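PDB 6N1B: carbohydrate-binding protein from Flavonifractor plautii, which probably removes the acetyl group from N-acetylgalactosamine of the blood group A antigen, a step toward converting A to O type blood. Local coordinates for residues Leu205-Val210 and Trp271-Tyr277; Phe218-Asn224 and Asn236-Tyr242; Arg336-Tyr340 and Met352-Ser357. One frame throughout, in Å; residues are numbered along the deposited sequence.

Contact 1 (Leu205-Val210 and Trp271-Tyr277); sequences LSPTIV and WHQDVQY. With CA (calcium ion), chain C; CA (calcium ion), chain D; GLA (alpha-D-galactopyranose), chain B.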
loop_
_atom_site.group_PDB
_atom_site.type_symbol
_atom_site.label_atom_id
_atom_site.label_comp_id
_atom_site.label_asym_id
_atom_site.label_seq_id
_atom_site.Cartn_x
_atom_site.Cartn_y
_atom_site.Cartn_z
ATOM N N LEU A 205 -0.407 -0.742 -11.479
ATOM C CA LEU A 205 0.429 -0.732 -10.303
ATOM C C LEU A 205 -0.246 -0.129 -9.093
ATOM O O LEU A 205 -1.039 0.808 -9.163
ATOM C CB LEU A 205 1.754 -0.035 -10.534
ATOM C CG LEU A 205 2.631 -0.529 -11.724
ATOM C CD1 LEU A 205 3.949 0.093 -11.703
ATOM C CD2 LEU A 205 2.758 -2.068 -11.685
ATOM N N SER A 206 0.151 -0.660 -7.935
ATOM C CA SER A 206 -0.316 -0.121 -6.657
ATOM C C SER A 206 -1.873 0.064 -6.563
ATOM O O SER A 206 -2.330 1.158 -6.219
ATOM C CB SER A 206 0.402 1.206 -6.326
ATOM O OG SER A 206 0.074 1.712 -5.044
ATOM N N PRO A 207 -2.573 -1.028 -6.863
ATOM C CA PRO A 207 -4.061 -0.896 -6.681
ATOM C C PRO A 207 -4.461 -0.483 -5.296
ATOM O O PRO A 207 -3.872 -1.003 -4.309
ATOM C CB PRO A 207 -4.527 -2.346 -7.016
ATOM C CG PRO A 207 -3.403 -3.218 -6.674
ATOM C CD PRO A 207 -2.189 -2.421 -7.119
ATOM N N THR A 208 -5.388 0.413 -5.147
ATOM C CA THR A 208 -5.831 0.853 -3.834
ATOM C C THR A 208 -7.331 0.916 -3.897
ATOM O O THR A 208 -7.895 1.539 -4.836
ATOM C CB THR A 208 -5.108 2.130 -3.375
ATOM O OG1 THR A 208 -5.617 2.577 -2.135
ATOM C CG2 THR A 208 -5.215 3.285 -4.329
ATOM N N ILE A 209 -8.013 0.306 -2.930
ATOM C CA ILE A 209 -9.467 0.128 -2.933
ATOM C C ILE A 209 -10.144 0.849 -1.789
ATOM O O ILE A 209 -9.637 0.837 -0.662
ATOM C CB ILE A 209 -9.762 -1.396 -2.914
ATOM C CG1 ILE A 209 -9.222 -2.137 -4.101
ATOM C CG2 ILE A 209 -11.292 -1.607 -2.819
ATOM C CD1 ILE A 209 -7.715 -2.487 -4.129
ATOM N N VAL A 210 -11.257 1.468 -2.073
ATOM C CA VAL A 210 -12.156 2.105 -1.097
ATOM C C VAL A 210 -13.570 1.720 -1.455
ATOM O O VAL A 210 -13.969 1.693 -2.610
ATOM C CB VAL A 210 -12.011 3.651 -1.119
ATOM C CG1 VAL A 210 -13.100 4.359 -0.282
ATOM C CG2 VAL A 210 -10.649 4.073 -0.686
ATOM N N TRP A 271 3.747 7.290 -8.989
ATOM C CA TRP A 271 4.292 5.933 -8.965
ATOM C C TRP A 271 3.393 4.959 -8.261
ATOM O O TRP A 271 2.900 3.968 -8.844
ATOM C CB TRP A 271 5.758 5.840 -8.368
ATOM C CG TRP A 271 6.291 4.432 -8.364
ATOM C CD1 TRP A 271 6.638 3.687 -7.231
ATOM C CD2 TRP A 271 6.426 3.543 -9.490
ATOM N NE1 TRP A 271 7.039 2.465 -7.615
ATOM C CE2 TRP A 271 6.953 2.323 -8.985
ATOM C CE3 TRP A 271 6.293 3.697 -10.889
ATOM C CZ2 TRP A 271 7.227 1.248 -9.758
ATOM C CZ3 TRP A 271 6.594 2.596 -11.673
ATOM C CH2 TRP A 271 7.047 1.379 -11.152
ATOM N N HIS A 272 3.126 5.175 -6.962
ATOM C CA HIS A 272 2.346 4.278 -6.128
ATOM C C HIS A 272 1.453 5.166 -5.250
ATOM O O HIS A 272 1.743 6.347 -5.031
ATOM C CB HIS A 272 3.222 3.342 -5.283
ATOM C CG HIS A 272 3.748 2.139 -5.911
ATOM N ND1 HIS A 272 3.819 1.924 -7.268
ATOM C CD2 HIS A 272 4.263 1.017 -5.329
ATOM C CE1 HIS A 272 4.313 0.699 -7.487
ATOM N NE2 HIS A 272 4.590 0.110 -6.340
ATOM N N GLN A 273 0.356 4.612 -4.711
ATOM C CA GLN A 273 -0.616 5.452 -3.977
ATOM C C GLN A 273 -1.518 4.615 -3.073
ATOM O O GLN A 273 -1.696 3.426 -3.299
ATOM C CB GLN A 273 -1.493 6.253 -4.941
ATOM C CG GLN A 273 -2.271 5.393 -5.960
ATOM C CD GLN A 273 -1.465 4.909 -7.163
ATOM O OE1 GLN A 273 -0.633 5.683 -7.722
ATOM N NE2 GLN A 273 -1.711 3.638 -7.596
ATOM N N ASP A 274 -2.073 5.329 -2.070
ATOM C CA ASP A 274 -3.103 4.771 -1.164
ATOM C C ASP A 274 -4.167 5.873 -1.089
ATOM O O ASP A 274 -3.883 7.040 -0.914
ATOM C CB ASP A 274 -2.524 4.499 0.233
ATOM C CG ASP A 274 -3.506 3.821 1.169
ATOM O OD1 ASP A 274 -4.255 2.911 0.688
ATOM O OD2 ASP A 274 -3.491 4.116 2.381
ATOM N N VAL A 275 -5.401 5.401 -1.129
ATOM C CA VAL A 275 -6.599 6.322 -1.028
ATOM C C VAL A 275 -7.462 5.930 0.160
ATOM O O VAL A 275 -7.634 4.753 0.454
ATOM C CB VAL A 275 -7.426 6.306 -2.320
ATOM C CG1 VAL A 275 -8.643 7.238 -2.238
ATOM C CG2 VAL A 275 -6.555 6.675 -3.521
ATOM N N GLN A 276 -8.040 6.938 0.826
ATOM C CA GLN A 276 -9.066 6.736 1.852
ATOM C C GLN A 276 -10.238 7.674 1.573
ATOM O O GLN A 276 -10.017 8.820 1.213
ATOM C CB GLN A 276 -8.525 7.050 3.241
ATOM C CG GLN A 276 -7.484 6.087 3.769
ATOM C CD GLN A 276 -8.113 4.881 4.346
ATOM O OE1 GLN A 276 -8.625 4.896 5.485
ATOM N NE2 GLN A 276 -8.197 3.776 3.544
ATOM N N TYR A 277 -11.463 7.175 1.822
ATOM C CA TYR A 277 -12.570 8.118 2.024
ATOM C C TYR A 277 -12.509 8.543 3.547
ATOM O O TYR A 277 -12.473 7.611 4.390
ATOM C CB TYR A 277 -13.940 7.585 1.628
ATOM C CG TYR A 277 -14.966 8.670 1.802
ATOM C CD1 TYR A 277 -15.111 9.745 0.865
ATOM C CD2 TYR A 277 -15.790 8.678 2.935
ATOM C CE1 TYR A 277 -16.007 10.808 1.101
ATOM C CE2 TYR A 277 -16.714 9.688 3.138
ATOM C CZ TYR A 277 -16.806 10.741 2.285
ATOM O OH TYR A 277 -17.673 11.776 2.482
HETATM CA CA CA C . 5.331 -1.843 -6.207
HETATM CA CA CA D . -5.429 1.004 1.609
HETATM C C1 GLA B . 9.536 -2.016 -9.685
HETATM C C2 GLA B . 8.332 -2.573 -8.855
HETATM C C3 GLA B . 7.800 -3.851 -9.525
HETATM C C4 GLA B . 7.447 -3.617 -11.039
HETATM C C5 GLA B . 8.631 -2.900 -11.760
HETATM C C6 GLA B . 8.240 -2.354 -13.074
HETATM O O2 GLA B . 8.870 -2.889 -7.517
HETATM O O3 GLA B . 6.567 -4.492 -8.670
HETATM O O4 GLA B . 6.303 -2.848 -11.027
HETATM O O5 GLA B . 9.050 -1.665 -11.031
HETATM O O6 GLA B . 9.381 -1.750 -13.823
HETATM O O HOH W 1 -7.183 2.106 0.400
HETATM O O HOH W 2 -5.361 2.587 3.338
HETATM O O HOH W 3 7.272 -1.512 -6.561
HETATM O O HOH W 4 5.576 -1.767 -4.070
HETATM O O HOH W 5 6.473 -3.658 -6.223
HETATM O O HOH W 6 4.907 -2.057 -8.296
#

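Contact 2 (Phe218-Asn224 and Asn236-Tyr242); sequences FILWANN and NFVEMRY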
loop_
_atom_site.group_PDB
_atom_site.type_symbol
_atom_site.label_atom_id
_atom_site.label_comp_id
_atom_site.label_asym_id
_atom_site.label_seq_id
_atom_site.Cartn_x
_atom_site.Cartn_y
_atom_site.Cartn_z
ATOM N N PHE A 218 -17.537 -0.222 -4.883
ATOM C CA PHE A 218 -16.103 -0.285 -4.650
ATOM C C PHE A 218 -15.364 0.477 -5.757
ATOM O O PHE A 218 -15.756 0.367 -6.950
ATOM C CB PHE A 218 -15.607 -1.758 -4.597
ATOM C CG PHE A 218 -16.146 -2.539 -3.429
ATOM C CD1 PHE A 218 -17.408 -3.088 -3.407
ATOM C CD2 PHE A 218 -15.352 -2.681 -2.290
ATOM C CE1 PHE A 218 -17.872 -3.828 -2.345
ATOM C CE2 PHE A 218 -15.831 -3.439 -1.203
ATOM C CZ PHE A 218 -17.089 -3.984 -1.259
ATOM N N ILE A 219 -14.285 1.150 -5.400
ATOM C CA ILE A 219 -13.442 1.878 -6.302
ATOM C C ILE A 219 -12.031 1.394 -6.168
ATOM O O ILE A 219 -11.534 1.239 -5.028
ATOM C CB ILE A 219 -13.540 3.408 -6.107
ATOM C CG1 ILE A 219 -14.990 3.869 -6.001
ATOM C CG2 ILE A 219 -12.787 4.109 -7.186
ATOM C CD1 ILE A 219 -15.174 5.331 -5.665
ATOM N N LEU A 220 -11.342 1.187 -7.280
ATOM C CA LEU A 220 -9.942 0.768 -7.279
ATOM C C LEU A 220 -9.164 1.757 -8.150
ATOM O O LEU A 220 -9.542 1.970 -9.318
ATOM C CB LEU A 220 -9.819 -0.659 -7.805
ATOM C CG LEU A 220 -8.404 -1.298 -7.848
ATOM C CD1 LEU A 220 -8.548 -2.839 -7.807
ATOM C CD2 LEU A 220 -7.573 -0.902 -9.038
ATOM N N TRP A 221 -8.146 2.423 -7.606
ATOM C CA TRP A 221 -7.248 3.268 -8.359
ATOM C C TRP A 221 -5.908 2.562 -8.555
ATOM O O TRP A 221 -5.440 1.839 -7.660
ATOM C CB TRP A 221 -6.951 4.571 -7.636
ATOM C CG TRP A 221 -8.151 5.468 -7.411
ATOM C CD1 TRP A 221 -8.540 6.553 -8.154
ATOM C CD2 TRP A 221 -9.103 5.421 -6.296
ATOM N NE1 TRP A 221 -9.645 7.133 -7.615
ATOM C CE2 TRP A 221 -10.018 6.474 -6.468
ATOM C CE3 TRP A 221 -9.301 4.569 -5.249
ATOM C CZ2 TRP A 221 -11.058 6.713 -5.594
ATOM C CZ3 TRP A 221 -10.343 4.790 -4.378
ATOM C CH2 TRP A 221 -11.210 5.834 -4.535
ATOM N N ALA A 222 -5.331 2.691 -9.727
ATOM C CA ALA A 222 -4.069 2.058 -10.026
ATOM C C ALA A 222 -3.266 2.955 -10.966
ATOM O O ALA A 222 -3.842 3.808 -11.655
ATOM C CB ALA A 222 -4.256 0.652 -10.635
ATOM N N ASN A 223 -1.932 2.770 -10.992
ATOM C CA ASN A 223 -1.067 3.576 -11.870
ATOM C C ASN A 223 -0.742 2.795 -13.133
ATOM O O ASN A 223 -0.244 1.663 -13.111
ATOM C CB ASN A 223 0.192 3.976 -11.119
ATOM C CG ASN A 223 1.102 4.836 -11.894
ATOM O OD1 ASN A 223 0.636 5.585 -12.792
ATOM N ND2 ASN A 223 2.378 4.827 -11.564
ATOM N N ASN A 224 -1.057 3.436 -14.280
ATOM C CA ASN A 224 -0.818 2.843 -15.624
ATOM C C ASN A 224 0.570 3.266 -16.126
ATOM O O ASN A 224 0.739 4.485 -16.456
ATOM C CB ASN A 224 -1.903 3.278 -16.542
ATOM C CG ASN A 224 -1.874 2.554 -17.857
ATOM O OD1 ASN A 224 -0.732 2.302 -18.375
ATOM N ND2 ASN A 224 -3.002 2.218 -18.427
ATOM N N ASN A 236 3.329 8.243 -16.943
ATOM C CA ASN A 236 2.445 7.524 -16.039
ATOM C C ASN A 236 1.137 8.309 -15.828
ATOM O O ASN A 236 1.133 9.523 -15.768
ATOM C CB ASN A 236 3.077 7.308 -14.672
ATOM C CG ASN A 236 4.320 6.438 -14.728
ATOM O OD1 ASN A 236 4.567 5.732 -15.687
ATOM N ND2 ASN A 236 4.999 6.343 -13.552
ATOM N N PHE A 237 0.042 7.550 -15.586
ATOM C CA PHE A 237 -1.260 8.192 -15.240
ATOM C C PHE A 237 -2.103 7.170 -14.462
ATOM O O PHE A 237 -2.063 5.977 -14.722
ATOM C CB PHE A 237 -1.997 8.716 -16.499
ATOM C CG PHE A 237 -2.378 7.651 -17.481
ATOM C CD1 PHE A 237 -1.514 7.207 -18.368
ATOM C CD2 PHE A 237 -3.653 7.151 -17.442
ATOM C CE1 PHE A 237 -1.828 6.258 -19.252
ATOM C CE2 PHE A 237 -4.041 6.173 -18.369
ATOM C CZ PHE A 237 -3.125 5.747 -19.299
ATOM N N VAL A 238 -2.914 7.710 -13.543
ATOM C CA VAL A 238 -3.792 6.878 -12.717
ATOM C C VAL A 238 -5.164 6.698 -13.364
ATOM O O VAL A 238 -5.758 7.626 -13.961
ATOM C CB VAL A 238 -3.886 7.492 -11.300
ATOM C CG1 VAL A 238 -4.997 6.918 -10.467
ATOM C CG2 VAL A 238 -2.573 7.343 -10.533
ATOM N N GLU A 239 -5.640 5.480 -13.264
ATOM C CA GLU A 239 -6.982 5.093 -13.720
ATOM C C GLU A 239 -7.753 4.579 -12.556
ATOM O O GLU A 239 -7.212 3.882 -11.651
ATOM C CB GLU A 239 -6.933 4.009 -14.775
ATOM C CG GLU A 239 -6.306 4.488 -16.110
ATOM C CD GLU A 239 -6.158 3.388 -17.153
ATOM O OE1 GLU A 239 -5.523 2.339 -16.869
ATOM O OE2 GLU A 239 -6.716 3.609 -18.240
ATOM N N MET A 240 -9.079 4.806 -12.543
ATOM C CA MET A 240 -10.004 4.198 -11.589
ATOM C C MET A 240 -10.925 3.232 -12.287
ATOM O O MET A 240 -11.202 3.344 -13.478
ATOM C CB MET A 240 -10.786 5.338 -10.843
ATOM C CG MET A 240 -11.848 5.953 -11.739
ATOM S SD MET A 240 -12.535 7.511 -11.101
ATOM C CE MET A 240 -13.154 6.950 -9.571
ATOM N N ARG A 241 -11.396 2.248 -11.509
ATOM C CA ARG A 241 -12.383 1.286 -11.909
ATOM C C ARG A 241 -13.426 1.136 -10.798
ATOM O O ARG A 241 -13.117 1.346 -9.612
ATOM C CB ARG A 241 -11.771 -0.092 -12.169
ATOM C CG ARG A 241 -10.769 -0.118 -13.286
ATOM C CD ARG A 241 -10.033 -1.444 -13.254
ATOM N NE ARG A 241 -9.220 -1.754 -14.481
ATOM C CZ ARG A 241 -8.063 -1.315 -14.742
ATOM N NH1 ARG A 241 -7.411 -0.536 -13.882
ATOM N NH2 ARG A 241 -7.406 -1.625 -15.835
ATOM N N TYR A 242 -14.642 0.757 -11.188
ATOM C CA TYR A 242 -15.738 0.552 -10.302
ATOM C C TYR A 242 -16.145 -0.915 -10.260
ATOM O O TYR A 242 -16.053 -1.661 -11.242
ATOM C CB TYR A 242 -16.916 1.386 -10.760
ATOM C CG TYR A 242 -16.716 2.912 -10.671
ATOM C CD1 TYR A 242 -16.872 3.622 -9.516
ATOM C CD2 TYR A 242 -16.385 3.637 -11.818
ATOM C CE1 TYR A 242 -16.783 4.970 -9.430
ATOM C CE2 TYR A 242 -16.257 5.037 -11.772
ATOM C CZ TYR A 242 -16.455 5.698 -10.551
ATOM O OH TYR A 242 -16.403 7.083 -10.475
HETATM O O HOH W 7 -8.117 1.200 -11.716
#

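Contact 3 (Arg336-Tyr340 and Met352-Ser357); sequences RSSFY and MRVWYS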
loop_
_atom_site.group_PDB
_atom_site.type_symbol
_atom_site.label_atom_id
_atom_site.label_comp_id
_atom_site.label_asym_id
_atom_site.label_seq_id
_atom_site.Cartn_x
_atom_site.Cartn_y
_atom_site.Cartn_z
ATOM N N ARG A 336 5.897 3.517 -1.165
ATOM C CA ARG A 336 4.474 3.541 -0.975
ATOM C C ARG A 336 4.059 3.525 0.449
ATOM O O ARG A 336 4.629 2.777 1.259
ATOM C CB ARG A 336 3.868 2.357 -1.762
ATOM C CG ARG A 336 2.338 2.455 -1.921
ATOM C CD ARG A 336 1.462 1.858 -0.804
ATOM N NE ARG A 336 0.090 1.765 -1.340
ATOM C CZ ARG A 336 -0.957 1.276 -0.663
ATOM N NH1 ARG A 336 -0.840 0.900 0.594
ATOM N NH2 ARG A 336 -2.139 1.286 -1.237
ATOM N N SER A 337 3.092 4.350 0.798
ATOM C CA SER A 337 2.708 4.580 2.183
ATOM C C SER A 337 1.219 4.373 2.346
ATOM O O SER A 337 0.436 4.549 1.383
ATOM C CB SER A 337 3.157 5.955 2.575
ATOM O OG SER A 337 4.608 6.058 2.432
ATOM N N SER A 338 0.752 4.002 3.522
ATOM C CA SER A 338 -0.644 3.810 3.867
ATOM C C SER A 338 -1.005 4.728 5.002
ATOM O O SER A 338 -0.191 5.024 5.827
ATOM C CB SER A 338 -0.846 2.340 4.201
ATOM O OG SER A 338 -2.172 2.049 4.556
ATOM N N PHE A 339 -2.255 5.159 5.075
ATOM C CA PHE A 339 -2.617 6.077 6.151
ATOM C C PHE A 339 -3.997 5.814 6.676
ATOM O O PHE A 339 -4.867 5.195 6.002
ATOM C CB PHE A 339 -2.492 7.528 5.713
ATOM C CG PHE A 339 -3.545 8.004 4.788
ATOM C CD1 PHE A 339 -3.543 7.627 3.416
ATOM C CD2 PHE A 339 -4.503 8.795 5.204
ATOM C CE1 PHE A 339 -4.536 8.113 2.588
ATOM C CE2 PHE A 339 -5.555 9.283 4.390
ATOM C CZ PHE A 339 -5.514 8.945 3.077
ATOM N N TYR A 340 -4.203 6.371 7.865
ATOM C CA TYR A 340 -5.572 6.435 8.465
ATOM C C TYR A 340 -5.712 7.821 9.041
ATOM O O TYR A 340 -4.821 8.322 9.772
ATOM C CB TYR A 340 -5.715 5.407 9.575
ATOM C CG TYR A 340 -6.977 5.409 10.346
ATOM C CD1 TYR A 340 -8.198 5.194 9.672
ATOM C CD2 TYR A 340 -7.012 5.723 11.673
ATOM C CE1 TYR A 340 -9.414 5.199 10.384
ATOM C CE2 TYR A 340 -8.260 5.671 12.381
ATOM C CZ TYR A 340 -9.414 5.487 11.699
ATOM O OH TYR A 340 -10.631 5.501 12.362
ATOM N N MET A 352 -3.413 12.601 11.217
ATOM C CA MET A 352 -2.952 11.816 10.061
ATOM C C MET A 352 -1.922 10.801 10.594
ATOM O O MET A 352 -0.846 11.230 11.078
ATOM C CB MET A 352 -2.363 12.718 9.036
ATOM C CG MET A 352 -3.448 13.375 8.275
ATOM S SD MET A 352 -4.383 12.469 7.075
ATOM C CE MET A 352 -3.210 12.297 5.756
ATOM N N ARG A 353 -2.215 9.523 10.429
ATOM C CA ARG A 353 -1.355 8.393 10.853
ATOM C C ARG A 353 -0.827 7.748 9.603
ATOM O O ARG A 353 -1.640 7.264 8.811
ATOM C CB ARG A 353 -2.074 7.447 11.744
ATOM C CG ARG A 353 -2.647 8.106 13.019
ATOM C CD ARG A 353 -3.291 7.131 13.950
ATOM N NE ARG A 353 -2.333 6.191 14.490
ATOM C CZ ARG A 353 -2.704 5.167 15.239
ATOM N NH1 ARG A 353 -3.925 4.968 15.558
ATOM N NH2 ARG A 353 -1.765 4.270 15.712
ATOM N N VAL A 354 0.507 7.724 9.406
ATOM C CA VAL A 354 1.083 7.315 8.134
ATOM C C VAL A 354 2.080 6.237 8.353
ATOM O O VAL A 354 3.143 6.466 9.007
ATOM C CB VAL A 354 1.668 8.478 7.333
ATOM C CG1 VAL A 354 2.229 8.013 6.005
ATOM C CG2 VAL A 354 0.600 9.605 7.185
ATOM N N TRP A 355 1.881 5.055 7.832
ATOM C CA TRP A 355 2.872 3.922 7.797
ATOM C C TRP A 355 3.547 4.061 6.483
ATOM O O TRP A 355 2.956 3.845 5.414
ATOM C CB TRP A 355 2.170 2.592 8.016
ATOM C CG TRP A 355 1.586 2.427 9.396
ATOM C CD1 TRP A 355 2.203 1.785 10.413
ATOM C CD2 TRP A 355 0.315 2.901 9.910
ATOM N NE1 TRP A 355 1.394 1.886 11.531
ATOM C CE2 TRP A 355 0.224 2.520 11.249
ATOM C CE3 TRP A 355 -0.785 3.596 9.355
ATOM C CZ2 TRP A 355 -0.855 2.860 12.037
ATOM C CZ3 TRP A 355 -1.853 3.893 10.109
ATOM C CH2 TRP A 355 -1.884 3.538 11.459
ATOM N N TYR A 356 4.828 4.530 6.491
ATOM C CA TYR A 356 5.560 4.793 5.278
ATOM C C TYR A 356 6.634 3.804 5.028
ATOM O O TYR A 356 7.386 3.464 5.959
ATOM C CB TYR A 356 6.095 6.237 5.208
ATOM C CG TYR A 356 7.330 6.601 6.017
ATOM C CD1 TYR A 356 7.210 7.014 7.349
ATOM C CD2 TYR A 356 8.523 6.647 5.449
ATOM C CE1 TYR A 356 8.340 7.464 8.076
ATOM C CE2 TYR A 356 9.635 7.119 6.114
ATOM C CZ TYR A 356 9.580 7.547 7.392
ATOM O OH TYR A 356 10.635 8.031 8.091
ATOM N N SER A 357 6.774 3.305 3.821
ATOM C CA SER A 357 7.950 2.541 3.478
ATOM C C SER A 357 8.997 3.420 2.851
ATOM O O SER A 357 8.672 4.543 2.351
ATOM C CB SER A 357 7.598 1.307 2.674
ATOM O OG SER A 357 7.104 1.601 1.354
#

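Contact 1 (Leu205-Val210 and Trp271-Tyr277)
S206 meets the facing strand through its hydroxyl: Q273 N donates to S206 OG over 2.9 Å at a nearly straight 174°. OG is anti to the backbone N (chi1 -175°), which aims it at Q273 N. S206 CB sits over one face of the H272 imidazole, 3.8 Å from the ring centroid, a CH-pi contact; W271 NE1 lies against the opposite face. The ring's rotation is fixed by H272 ND1, which donates in the ring plane to W271 O (2.7 Å) and turns H272 NE2 onto a calcium ion at 2.1 Å, shared with D120. Q273, bent at its second torsion, brings NE2 back to S206 O (2.9 Å) from above the carbonyl plane. Farther along, V275 N donates to T208 OG1 (3.0 Å). D274 OD1 ligates a second calcium ion together with D56 and D122, while D274 OD2 takes the N-H of F339. At the sugar end L205 CD1 lies 3.4 Å from W271 CH2; alpha-galactose O5 is near that indole's edge, and Y335 OH bonds its NE1. Axes 6.2 Å apart and 2° from parallel, bridged by side chains, are consistent with innermost strands of adjacent beta-propeller blades, here lining the glycan pocket.

Contact 2 (Phe218-Asn224 and Asn236-Tyr242)
N224 and F237 lie side by side, the amide stacked on the phenyl ring with their planes 20° apart and N224 CB over the face, 4.0 Å from the ring centroid. The F237 ring reaches this place because its CG stands between the backbone N and the carbonyl carbon (chi1 63°). N224 ND2 also donates to E239 OE1 over 3.0 Å; the acceptor is in the plane of the amide, yet the bond meets the carboxylate from above its own plane. On the other face of the sheet, W221 CD1 packs 3.7 Å from M240 CB, and M240 SD stands obliquely 5.4 Å from the centroid of the five-membered ring, a Met-aromatic contact. I219 CG2 lies over one indole face, toward its rim, and touches M240 CE (3.7 Å), while I219 CG1 rests 4.0 Å from Y242 CD1. These neighbours are set by an antiparallel ladder of six backbone bonds, its strands at 145°, in which L220, A222 and N224 pair with R241, E239 and F237. A water accepts from R241 NH1 (2.9 Å) and donates to L220 O and E239 O, linking the guanidinium to the backbone of both strands.

A second shell fixes several ends: G226 N bonds N224 OD1, W221 NE1 donates a hydrogen bond to G309 O, and N223 ND2 and N236 ND2 donate to W271 O and P270 O. Strands 217-224 and 237-243 are the middle pair of a four-stranded sheet, flanked by 207-212 and 253-254; W221 leans on V275 of strand 269-278, and L220 and R241 touch I196 of strand 193-198.

Contact 3 (Arg336-Tyr340 and Met352-Ser357)
The two strands run antiparallel at 160°, their axes 4.6 Å apart, with S338-W355 and Y340-R353 as hydrogen-bonded pairs and S337-Y356 and F339-V354 as non-hydrogen-bonded ones. At one end R336 O is gripped twice: S357 OG donates over 2.7 Å, and S357 N adds a weak bond of 3.4 Å. Here the hydroxyl sits between the backbone N and the carbonyl carbon (chi1 68°), turned to the carbonyl across the ladder. S337 OG lies 3.2 Å from Y356 CB, its own hydrogen-bond partner being Y335 O. On the same face F339 CB meets V354 CG2 at 4.0 Å, and M352, bent at its second and third torsions, brings CE to within 3.8 Å of F339 CD2; its SD is 5.1 Å from the ring centroid in an oblique Met-aromatic contact.

The hairpin, with strands 385-395 and 30-31, forms a four-stranded sheet in which the N-terminal strand joins C-terminal ones, consistent with the closure that seals many beta-propellers. On the other face the W355 indole turns its edge to the partner strand, with S338 O in the ring plane and CZ3 4.2 Å from Y340 CB. W355 CH2 lies over one face of the R353 guanidinium, whose nitrogens bond Y391 OH and Y69 OH and form a salt bridge with E342. G94 O receives W355 NE1, and the R336 guanidinium reaches D56 and D122, two ligands of a calcium ion.

How the contacts relate
Contact 1 is the hub. Its centre lies 8 Å from that of contact 2 and 11 Å from that of contact 3, whereas contacts 2 and 3 have centres 19 Å apart and nearest atoms about 7 Å apart. Contact 2 continues the sheet that begins with strand 207-212: L205 O lies 2.8 Å from N223 N and V210 O 2.9 Å from I219 N, probable backbone hydrogen bonds between adjacent strands. On its other side contact 1 meets the inner strand of the next sheet, with R336 NH2 of contact 3 3.0 Å from Q273 O. The calcium ions bound by H272 and D274 belong to contact 1, L205 and W271 border the alpha-galactose, and contact 3 stands beside the ion held by D274.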